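Local coordinates for protein Nrps/pks (Streptomyces albus, PDB 4OPE) that acts as a ketosynthase domain of the oxazolomycin AT-less type I polyketide synthase, probably catalysing decarboxylative condensation that extends the growing chain, at the interface of chains A and B. Sequence-based numbering; all coordinates share one arbitrary frame. Chains: chain A/B, Nrps/pks.

The interface of chains A and B. Residues chain A 160-161, 164-166; chain B 274-275.
Two side chains of chain A, A:Asp164 and A:Tyr161, reach the loop B:Gly274-B:Ala275 with CG anti to the backbone N, at chi1 -162° and 164°. In A:Asp164 this swings the carboxylate out towards the partner, where OD1 takes a hydrogen bond from the backbone N-H of B:Ala275, N to OD1 3.0 Å. The bond is nearly straight at the hydrogen, 171°, but the donor comes in from above the carboxylate plane. The same OD1 lies 3.4 Å from CA of B:Gly274, so the oxygen sits in the plane of the peptide joining the two residues, in line with its N-H and beside that CA.

The methyl group of B:Ala275 turns towards chain A, against the helix end and the aspartate. Its CB is 3.3 Å from O of A:Tyr161, the backbone carbonyl, and 3.9 Å from CG of A:Asp164. Farther along, the ring of A:Tyr161 borders the loop with its CD1 edge, which faces the peptide carbonyl of B:Gly274, CD1 to O 3.5 Å. CA of B:Ala275 stands obliquely above the rim of the ring, 3.9 Å from CD1 of A:Tyr161. The tyrosine thus adds van der Waals contact, while the aspartate supplies the polar grip. Replacing A:Asp164 with an alanine would probably leave the N-H of B:Ala275 without its carboxylate mate and the loop freer to shift against the helix end.

B:Gly274 has a positive phi, and having no side chain it can bring its CA close to the carboxylate.

On chain A, A:Tyr161 belongs to the last turn of helix 152-163, and A:Asp164 lies in the loop leading to strand 169-173; the partner residues follow strand 263-272 of chain B. This small patch belongs to the two-fold interface, repeated with the chains exchanged, and is consistent with the dimer typical of ketosynthases of the thiolase fold.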
# COMPACT_ATOMS: atom_id res chain seq x y z
N SER A 160 -2.70 -14.07 2.61
CA SER A 160 -3.87 -14.39 1.82
C SER A 160 -3.85 -15.87 1.33
O SER A 160 -4.87 -16.55 1.33
CB SER A 160 -4.04 -13.40 0.67
OG SER A 160 -4.45 -12.12 1.16
N TYR A 161 -2.68 -16.35 0.94
CA TYR A 161 -2.53 -17.67 0.39
C TYR A 161 -2.78 -18.72 1.46
O TYR A 161 -3.64 -19.58 1.31
CB TYR A 161 -1.13 -17.82 -0.14
CG TYR A 161 -0.77 -19.23 -0.39
CD1 TYR A 161 -1.35 -19.93 -1.45
CD2 TYR A 161 0.16 -19.88 0.42
CE1 TYR A 161 -1.02 -21.25 -1.71
CE2 TYR A 161 0.48 -21.21 0.19
CZ TYR A 161 -0.11 -21.89 -0.87
OH TYR A 161 0.22 -23.21 -1.13
N ASP A 164 -6.27 -18.71 3.05
CA ASP A 164 -7.28 -18.74 2.02
C ASP A 164 -8.18 -17.53 2.08
O ASP A 164 -9.41 -17.62 2.19
CB ASP A 164 -8.08 -20.05 2.10
CG ASP A 164 -8.85 -20.37 0.80
OD1 ASP A 164 -8.67 -19.66 -0.22
OD2 ASP A 164 -9.68 -21.31 0.82
N PHE A 165 -7.55 -16.37 2.02
CA PHE A 165 -8.29 -15.12 2.01
C PHE A 165 -8.30 -14.57 0.59
O PHE A 165 -7.26 -14.16 0.05
CB PHE A 165 -7.67 -14.11 2.99
CG PHE A 165 -7.79 -14.49 4.45
CD1 PHE A 165 -8.78 -15.35 4.89
CD2 PHE A 165 -6.91 -13.95 5.38
CE1 PHE A 165 -8.87 -15.70 6.21
CE2 PHE A 165 -7.00 -14.27 6.70
CZ PHE A 165 -7.98 -15.15 7.13
N ASP A 166 -9.47 -14.58 -0.04
CA ASP A 166 -9.53 -14.27 -1.47
C ASP A 166 -10.19 -12.92 -1.72
O ASP A 166 -10.63 -12.62 -2.79
CB ASP A 166 -10.15 -15.44 -2.27
CG ASP A 166 -11.62 -15.71 -1.93
OD1 ASP A 166 -12.22 -14.99 -1.07
OD2 ASP A 166 -12.17 -16.67 -2.54
N GLY B 274 -6.38 -16.69 -3.04
CA GLY B 274 -6.50 -17.56 -1.87
C GLY B 274 -5.48 -18.67 -1.93
O GLY B 274 -4.40 -18.49 -2.47
N ALA B 275 -5.87 -19.82 -1.40
CA ALA B 275 -5.08 -21.06 -1.43
C ALA B 275 -5.39 -21.90 -2.65
O ALA B 275 -6.17 -22.85 -2.56
CB ALA B 275 -5.39 -21.88 -0.19